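Local coordinates for SCO family protein (Aquifex aeolicus, PDB 3ME7), which probably binds copper and transfers electrons through a thioredoxin-like domain of the SCO1/2 family, carrying a redox-active disulfide, at residues Phe72-Thr77 / Glu104-Leu109. Residues are numbered along the deposited sequence; the frame is centred on the assembly and turned at random. Where two conformers were deposited one is given.
Sequences FDPKDT and EDLFKL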
ATOM      1  N   PHE A  72       7.234   4.406  -5.168  1.00  8.43           N
ATOM      2  CA  PHE A  72       7.825   3.666  -6.288  1.00  9.70           C
ATOM      3  C   PHE A  72       8.870   4.428  -7.072  1.00 10.62           C
ATOM      4  O   PHE A  72       9.407   3.904  -8.070  1.00 10.89           O
ATOM      5  CB  PHE A  72       6.765   3.069  -7.211  1.00  9.63           C
ATOM      6  CG  PHE A  72       5.887   4.079  -7.888  1.00 11.07           C
ATOM      7  CD1 PHE A  72       6.309   4.744  -9.046  1.00 10.35           C
ATOM      8  CD2 PHE A  72       4.608   4.318  -7.397  1.00 10.57           C
ATOM      9  CE1 PHE A  72       5.443   5.676  -9.708  1.00 12.04           C
ATOM     10  CE2 PHE A  72       3.751   5.223  -8.027  1.00 11.86           C
ATOM     11  CZ  PHE A  72       4.157   5.904  -9.159  1.00 10.73           C
ATOM     12  N   ASP A  73       9.182   5.638  -6.615  1.00 10.98           N
ATOM     13  CA  ASP A  73      10.252   6.405  -7.226  1.00 12.38           C
ATOM     14  C   ASP A  73      11.564   6.032  -6.554  1.00 13.00           C
ATOM     15  O   ASP A  73      11.771   6.382  -5.401  1.00 13.26           O
ATOM     16  CB  ASP A  73       9.978   7.897  -7.089  1.00 13.57           C
ATOM     17  CG  ASP A  73      10.982   8.752  -7.848  1.00 18.64           C
ATOM     18  OD1 ASP A  73      12.042   8.230  -8.249  1.00 14.89           O
ATOM     19  OD2 ASP A  73      10.704   9.955  -8.034  1.00 15.75           O
ATOM     20  N   PRO A  74      12.467   5.331  -7.279  1.00 14.58           N
ATOM     21  CA  PRO A  74      13.697   4.880  -6.617  1.00 15.11           C
ATOM     22  C   PRO A  74      14.659   5.988  -6.226  1.00 15.28           C
ATOM     23  O   PRO A  74      15.637   5.708  -5.531  1.00 14.99           O
ATOM     24  CB  PRO A  74      14.341   3.935  -7.640  1.00 15.94           C
ATOM     25  CG  PRO A  74      13.778   4.309  -8.909  1.00 15.46           C
ATOM     26  CD  PRO A  74      12.415   4.907  -8.687  1.00 15.74           C
ATOM     27  N   LYS A  75      14.375   7.223  -6.628  1.00 15.57           N
ATOM     28  CA  LYS A  75      15.175   8.374  -6.228  1.00 16.01           C
ATOM     29  C   LYS A  75      14.724   8.938  -4.872  1.00 14.30           C
ATOM     30  O   LYS A  75      15.431   9.743  -4.259  1.00 15.06           O
ATOM     31  CB  LYS A  75      15.145   9.463  -7.316  1.00 18.35           C
ATOM     32  CG  LYS A  75      15.760   9.010  -8.649  1.00 32.44           C
ATOM     33  CD  LYS A  75      16.092  10.175  -9.584  1.00 21.50           C
ATOM     34  CE  LYS A  75      17.187  11.089  -9.020  1.00 32.60           C
ATOM     35  NZ  LYS A  75      18.528  10.426  -9.002  1.00 23.20           N
ATOM     36  N   ASP A  76      13.565   8.482  -4.386  1.00 12.89           N
ATOM     37  CA  ASP A  76      13.040   8.982  -3.120  1.00 12.06           C
ATOM     38  C   ASP A  76      13.897   8.473  -1.952  1.00 11.50           C
ATOM     39  O   ASP A  76      14.263   7.289  -1.899  1.00 12.22           O
ATOM     40  CB  ASP A  76      11.565   8.578  -2.930  1.00 11.72           C
ATOM     41  CG  ASP A  76      10.584   9.552  -3.572  1.00 16.46           C
ATOM     42  OD1 ASP A  76      10.993  10.629  -4.058  1.00 12.92           O
ATOM     43  OD2 ASP A  76       9.374   9.245  -3.584  1.00 11.85           O
ATOM     44  N   THR A  77      14.242   9.387  -1.053  1.00 10.83           N
ATOM     45  CA  THR A  77      15.039   9.097   0.134  1.00 11.07           C
ATOM     46  C   THR A  77      14.159   9.131   1.388  1.00 11.32           C
ATOM     47  O   THR A  77      12.957   9.465   1.330  1.00 11.62           O
ATOM     48  CB  THR A  77      16.118  10.162   0.321  1.00 10.92           C
ATOM     49  OG1 THR A  77      15.482  11.423   0.533  1.00 12.72           O
ATOM     50  CG2 THR A  77      17.035  10.238  -0.914  1.00 13.09           C
ATOM     51  N   GLU A 104      16.051  -3.818  -6.097  1.00  8.05           N
ATOM     52  CA  GLU A 104      15.542  -5.194  -6.171  1.00  8.70           C
ATOM     53  C   GLU A 104      14.276  -5.350  -5.330  1.00  9.04           C
ATOM     54  O   GLU A 104      13.311  -6.006  -5.743  1.00  9.79           O
ATOM     55  CB  GLU A 104      16.602  -6.238  -5.772  1.00  9.92           C
ATOM     56  CG  GLU A 104      16.028  -7.648  -5.718  1.00 14.52           C
ATOM     57  CD  GLU A 104      17.056  -8.754  -5.498  1.00 12.54           C
ATOM     58  OE1 GLU A 104      18.235  -8.460  -5.236  1.00 16.95           O
ATOM     59  OE2 GLU A 104      16.674  -9.935  -5.628  1.00 16.08           O
ATOM     60  N   ASP A 105      14.296  -4.754  -4.144  1.00  8.36           N
ATOM     61  CA  ASP A 105      13.115  -4.773  -3.261  1.00  8.32           C
ATOM     62  C   ASP A 105      11.937  -4.102  -3.973  1.00  8.07           C
ATOM     63  O   ASP A 105      10.798  -4.596  -3.934  1.00  8.89           O
ATOM     64  CB  ASP A 105      13.420  -4.039  -1.961  1.00  9.43           C
ATOM     65  CG  ASP A 105      14.459  -4.746  -1.127  1.00  8.55           C
ATOM     66  OD1 ASP A 105      14.256  -5.915  -0.746  1.00 10.11           O
ATOM     67  OD2 ASP A 105      15.515  -4.125  -0.898  1.00 10.69           O
ATOM     68  N   LEU A 106      12.238  -2.984  -4.636  1.00  7.93           N
ATOM     69  CA  LEU A 106      11.230  -2.230  -5.366  1.00  9.92           C
ATOM     70  C   LEU A 106      10.653  -3.019  -6.520  1.00 11.47           C
ATOM     71  O   LEU A 106       9.413  -3.116  -6.631  1.00 11.20           O
ATOM     72  CB  LEU A 106      11.788  -0.889  -5.841  1.00 11.31           C
ATOM     73  CG  LEU A 106      10.760  -0.052  -6.620  1.00 13.76           C
ATOM     74  CD1 LEU A 106       9.490   0.214  -5.814  1.00 13.34           C
ATOM     75  CD2 LEU A 106      11.422   1.228  -7.038  1.00 13.33           C
ATOM     76  N   PHE A 107      11.518  -3.567  -7.386  1.00 12.21           N
ATOM     77  CA  PHE A 107      11.137  -4.417  -8.567  0.50 13.37           C
ATOM     78  C   PHE A 107      10.213  -5.514  -8.173  1.00 13.58           C
ATOM     79  O   PHE A 107       9.207  -5.808  -8.822  1.00 14.91           O
ATOM     80  CB  PHE A 107      12.375  -5.129  -9.191  0.50 13.55           C
ATOM     81  CG  PHE A 107      12.039  -6.414  -9.986  0.50 14.12           C
ATOM     82  CD1 PHE A 107      11.288  -6.351 -11.156  0.50 14.09           C
ATOM     83  CD2 PHE A 107      12.498  -7.664  -9.576  0.50 13.60           C
ATOM     84  CE1 PHE A 107      10.978  -7.500 -11.903  0.50 14.56           C
ATOM     85  CE2 PHE A 107      12.189  -8.836 -10.317  0.50 14.34           C
ATOM     86  CZ  PHE A 107      11.408  -8.756 -11.501  0.50 13.58           C
ATOM     87  N   LYS A 108      10.648  -6.209  -7.107  1.00 12.86           N
ATOM     88  CA  LYS A 108       9.970  -7.414  -6.600  0.50 13.95           C
ATOM     89  C   LYS A 108       8.565  -7.064  -6.138  1.00 13.18           C
ATOM     90  O   LYS A 108       7.604  -7.779  -6.429  1.00 12.61           O
ATOM     91  CB  LYS A 108      10.737  -8.066  -5.436  0.50 15.86           C
ATOM     92  CG  LYS A 108      11.832  -9.043  -5.849  0.50 16.65           C
ATOM     93  CD  LYS A 108      12.807  -9.294  -4.705  0.50 17.74           C
ATOM     94  CE  LYS A 108      12.268 -10.236  -3.640  0.50 16.60           C
ATOM     95  NZ  LYS A 108      13.360 -10.644  -2.689  0.50 18.94           N
ATOM     96  N   LEU A 109       8.450  -5.947  -5.439  1.00 10.99           N
ATOM     97  CA  LEU A 109       7.169  -5.511  -4.935  1.00 10.01           C
ATOM     98  C   LEU A 109       6.233  -5.123  -6.084  1.00  8.23           C
ATOM     99  O   LEU A 109       5.090  -5.597  -6.148  1.00  7.69           O
ATOM    100  CB  LEU A 109       7.373  -4.340  -3.968  1.00 10.76           C
ATOM    101  CG  LEU A 109       6.136  -3.720  -3.319  1.00  9.52           C
ATOM    102  CD1 LEU A 109       5.251  -4.781  -2.720  1.00 11.69           C
ATOM    103  CD2 LEU A 109       6.578  -2.686  -2.287  1.00 11.77           C
TER
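Phe72 and Leu106 bring the two backbones together, their CA atoms 6.9 Å apart, where the loop leaving strand 66-71 of the central sheet passes helix 103-112 in this thioredoxin-like SCO domain. Within 104-109, Leu106 alone touches the loop segment. Its CG lies anti to the backbone N (chi1 180°), which carries the fork of methyls out to the loop. Leu106 CD1 lies 3.9 Å from Phe72 CA and also touches Phe72 CB. The other methyl, Leu106 CD2, sits 3.5 Å from Phe72 O. Leu106 CD2 also meets Pro74 CB at 4.0 Å, the two side chains crossing at about a right angle. A branched aliphatic residue suits this place because its two methyls can serve two residues at once.

Phe72 touches Leu106 through its carbonyl O, CA and CB, not through its ring. With chi1 at 62° the ring is directed elsewhere, to meet Phe115, Phe117 and His126, the last a predicted copper ligand, with Cys44, another, close by. Pro74, whose fixed phi fits the second position of the type I turn from Asp73 to Asp76, offers apolar ring carbons, CB foremost. That turn is closed by Asp76 N to Asp73 O at 2.9 Å, and Asp73 OD1 adds an Asx turn by accepting from Lys75 N at 3.0 Å, approached from above the carboxylate plane.

Cut back to an alanine, Leu106 would lose both methyls, which is likely to leave a gap beside Phe72 and the Pro74 ring. With no polar bond between the segments, the contact is a small van der Waals one (120 Å²), made by one leucine, while hydrogen bonds within the loop set the turn's form.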